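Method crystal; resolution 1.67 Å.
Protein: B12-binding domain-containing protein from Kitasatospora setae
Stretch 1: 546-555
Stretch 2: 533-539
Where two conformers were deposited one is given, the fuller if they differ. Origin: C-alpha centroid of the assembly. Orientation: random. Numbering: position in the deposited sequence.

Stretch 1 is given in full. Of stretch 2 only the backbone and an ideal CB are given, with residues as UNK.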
# COMPACT_ATOMS: atom_id res chain seq x y z
N ALA A 546 13.03 -9.77 -4.82
CA ALA A 546 12.83 -8.47 -4.19
C ALA A 546 14.12 -7.66 -4.22
O ALA A 546 15.22 -8.21 -4.10
CB ALA A 546 12.33 -8.65 -2.75
N PHE A 547 13.97 -6.36 -4.39
CA PHE A 547 15.13 -5.47 -4.44
C PHE A 547 16.01 -5.65 -3.21
O PHE A 547 17.24 -5.71 -3.34
CB PHE A 547 14.68 -4.02 -4.56
CG PHE A 547 14.15 -3.66 -5.93
CD1 PHE A 547 14.40 -4.48 -7.02
CD2 PHE A 547 13.41 -2.50 -6.11
CE1 PHE A 547 13.92 -4.15 -8.27
CE2 PHE A 547 12.93 -2.17 -7.36
CZ PHE A 547 13.18 -2.99 -8.44
N TRP A 548 15.42 -5.77 -2.03
CA TRP A 548 16.23 -5.85 -0.81
C TRP A 548 17.03 -7.14 -0.72
O TRP A 548 18.02 -7.18 0.03
CB TRP A 548 15.34 -5.67 0.42
CG TRP A 548 14.27 -6.71 0.64
CD1 TRP A 548 12.95 -6.62 0.28
CD2 TRP A 548 14.41 -7.96 1.31
NE1 TRP A 548 12.27 -7.74 0.67
CE2 TRP A 548 13.14 -8.59 1.31
CE3 TRP A 548 15.49 -8.62 1.92
CZ2 TRP A 548 12.93 -9.84 1.88
CZ3 TRP A 548 15.27 -9.87 2.49
CH2 TRP A 548 14.00 -10.46 2.47
N SER A 549 16.68 -8.17 -1.48
CA SER A 549 17.47 -9.40 -1.47
C SER A 549 18.85 -9.22 -2.10
O SER A 549 19.70 -10.11 -1.95
CB SER A 549 16.72 -10.53 -2.19
OG SER A 549 16.76 -10.38 -3.60
N HIS A 550 19.08 -8.12 -2.80
CA HIS A 550 20.37 -7.82 -3.40
C HIS A 550 21.03 -6.59 -2.79
O HIS A 550 22.03 -6.10 -3.32
CB HIS A 550 20.20 -7.65 -4.91
CG HIS A 550 19.59 -8.84 -5.58
ND1 HIS A 550 20.16 -10.09 -5.53
CD2 HIS A 550 18.44 -8.97 -6.29
CE1 HIS A 550 19.39 -10.95 -6.19
NE2 HIS A 550 18.35 -10.29 -6.66
N TRP A 551 20.49 -6.09 -1.67
CA TRP A 551 21.03 -4.89 -1.06
C TRP A 551 22.44 -5.11 -0.51
O TRP A 551 23.34 -4.30 -0.75
CB TRP A 551 20.07 -4.42 0.05
CG TRP A 551 20.39 -3.08 0.64
CD1 TRP A 551 20.85 -2.83 1.90
CD2 TRP A 551 20.27 -1.80 0.00
NE1 TRP A 551 21.02 -1.48 2.09
CE2 TRP A 551 20.67 -0.83 0.94
CE3 TRP A 551 19.87 -1.39 -1.27
CZ2 TRP A 551 20.68 0.54 0.64
CZ3 TRP A 551 19.87 -0.03 -1.56
CH2 TRP A 551 20.28 0.91 -0.61
N ARG A 552 22.66 -6.22 0.20
CA ARG A 552 23.99 -6.47 0.76
C ARG A 552 25.07 -6.42 -0.31
O ARG A 552 26.16 -5.88 -0.07
CB ARG A 552 24.03 -7.82 1.47
CG ARG A 552 23.41 -7.81 2.85
CD ARG A 552 23.80 -9.05 3.64
NE ARG A 552 23.19 -9.01 4.97
CZ ARG A 552 23.55 -9.78 5.99
NH1 ARG A 552 24.53 -10.66 5.85
NH2 ARG A 552 22.92 -9.66 7.15
N GLY A 553 24.79 -6.94 -1.50
CA GLY A 553 25.80 -7.01 -2.53
C GLY A 553 25.69 -5.93 -3.59
O GLY A 553 26.12 -6.13 -4.73
N ARG A 554 25.12 -4.78 -3.24
CA ARG A 554 24.83 -3.78 -4.27
C ARG A 554 26.10 -3.25 -4.93
O ARG A 554 26.10 -2.98 -6.14
CB ARG A 554 23.99 -2.64 -3.67
CG ARG A 554 24.59 -1.92 -2.47
CD ARG A 554 23.48 -1.06 -1.86
NE ARG A 554 23.91 -0.22 -0.74
CZ ARG A 554 24.04 -0.66 0.50
NH1 ARG A 554 23.79 -1.94 0.77
NH2 ARG A 554 24.41 0.17 1.47
N GLU A 555 27.18 -3.09 -4.16
CA GLU A 555 28.42 -2.62 -4.78
C GLU A 555 28.96 -3.63 -5.78
O GLU A 555 29.40 -3.26 -6.87
CB GLU A 555 29.47 -2.30 -3.71
CG GLU A 555 29.17 -1.02 -2.93
CD GLU A 555 30.37 -0.52 -2.15
OE1 GLU A 555 31.47 -0.46 -2.73
OE2 GLU A 555 30.21 -0.21 -0.95
N UNK A 533 21.92 3.81 -10.29
CA UNK A 533 22.81 2.84 -10.93
C UNK A 533 22.64 1.42 -10.41
O UNK A 533 22.91 0.46 -11.14
CB UNK A 533 24.26 3.27 -10.74
N UNK A 534 22.20 1.26 -9.16
CA UNK A 534 21.91 -0.07 -8.64
C UNK A 534 20.70 -0.67 -9.33
O UNK A 534 20.72 -1.85 -9.73
CB UNK A 534 21.68 -0.02 -7.13
N UNK A 535 19.64 0.12 -9.52
CA UNK A 535 18.46 -0.38 -10.21
C UNK A 535 18.79 -0.76 -11.65
O UNK A 535 18.39 -1.82 -12.14
CB UNK A 535 17.34 0.67 -10.18
N UNK A 536 19.55 0.10 -12.34
CA UNK A 536 19.92 -0.20 -13.72
C UNK A 536 20.81 -1.44 -13.81
O UNK A 536 20.71 -2.21 -14.77
CB UNK A 536 20.63 1.00 -14.35
N UNK A 537 21.67 -1.65 -12.81
CA UNK A 537 22.54 -2.82 -12.82
C UNK A 537 21.73 -4.10 -12.61
O UNK A 537 22.01 -5.12 -13.25
CB UNK A 537 23.62 -2.69 -11.74
N UNK A 538 20.74 -4.06 -11.71
CA UNK A 538 19.90 -5.23 -11.49
C UNK A 538 19.19 -5.64 -12.78
O UNK A 538 19.16 -6.82 -13.14
CB UNK A 538 18.88 -4.95 -10.39
N UNK A 539 18.62 -4.66 -13.49
CA UNK A 539 17.95 -4.98 -14.73
C UNK A 539 18.90 -5.48 -15.80
O UNK A 539 18.64 -6.48 -16.46
CB UNK A 539 17.20 -3.75 -15.24

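Stretch 2 is a run of helix, with phi/psi near -65/-40 throughout, so its positions face stretch 1 by turns. No hydrogen bond links the stretches, and what stretch 1 offers is mostly carbon: the ring of F547, CB of H550, the six-membered ring of W551 and CB of R554.

Position 533 has an ideal CB with nothing of stretch 1 within 5.5 Å, so the contact hardly restricts it. Its phi of -62° would admit proline among many others. The residue is P533; its O accepts the backbone N of position 537 at 3.0 Å.

Position 534 is the most constrained. Its CA-to-CB bond points toward stretch 1, and the ideal CB lies 4.9 Å from R554 CB. Beyond it is a space bordered by R554 CB, the W551 ring and the carbonyl of H550. A sizeable apolar side chain would suit, leucine, methionine or an aromatic. The residue is F534, chi1 179° (t), which has more of its own area covered by the other stretch, 98 Å², than any other residue of the two stretches. R554 CB sits over one ring face, 3.7 Å from the centroid and 16° off the normal, a CH-pi contact. F534 CE2 meets W551 CE3 at 3.9 Å, while F534 CZ comes within 3.3 Å of H550 O. The guanidinium leads away from the phenyl ring, with R554 NH1 donating to W551 O at 2.8 Å.

Position 535 points its CB sideways, with no stretch 1 atom within 5.5 Å; only a side chain that extends could reach the F547 ring. Leucine, isoleucine or methionine are plausible. L535 (chi1 -74°, m; chi2 178°, t) does so: its CD2 stands over one face of F547, 3.9 Å from the centroid and 20° off the normal.

Position 536 is out of reach and permits many residues, polar ones included. T536 turns back on its own helix, OG1 donating to P533 O at 2.9 Å.

Position 537 is also clear of stretch 1, and a small polar residue is one option among several. S537 OG donates to P533 O at 2.7 Å.

Position 538 points toward stretch 1, its ideal CB 5.4 Å from F547 CE1, with CB of H550 farther along. A branched or long aliphatic chain fits that spacing. L538, chi1 -70° (m), places CD1 4.0 Å from F547 CD1 and CD2 3.9 Å from H550 CB, so its two methyls serve different neighbours.

Position 539 has room for a CB, and its helical phi/psi of -66/-46 does not demand glycine. G539 is found there, its N donating to L535 O at 3.2 Å.

Stretch 2, residues 533-539: PFLTSLG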
# COMPACT_ATOMS: atom_id res chain seq x y z
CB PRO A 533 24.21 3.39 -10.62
CG PRO A 533 24.02 4.20 -9.38
CD PRO A 533 22.66 4.82 -9.51
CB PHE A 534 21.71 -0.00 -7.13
CG PHE A 534 21.39 -1.33 -6.50
CD1 PHE A 534 22.11 -2.46 -6.83
CD2 PHE A 534 20.38 -1.44 -5.56
CE1 PHE A 534 21.82 -3.68 -6.26
CE2 PHE A 534 20.09 -2.66 -4.98
CZ PHE A 534 20.81 -3.78 -5.33
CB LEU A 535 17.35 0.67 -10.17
CG LEU A 535 16.67 0.80 -8.81
CD1 LEU A 535 15.61 1.90 -8.83
CD2 LEU A 535 16.04 -0.53 -8.44
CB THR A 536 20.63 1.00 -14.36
OG1 THR A 536 21.87 1.24 -13.68
CG2 THR A 536 19.76 2.24 -14.24
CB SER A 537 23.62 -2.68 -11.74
OG SER A 537 24.47 -1.58 -12.03
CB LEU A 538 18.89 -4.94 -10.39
CG LEU A 538 19.43 -4.81 -8.97
CD1 LEU A 538 18.29 -4.42 -8.03
CD2 LEU A 538 20.08 -6.10 -8.52
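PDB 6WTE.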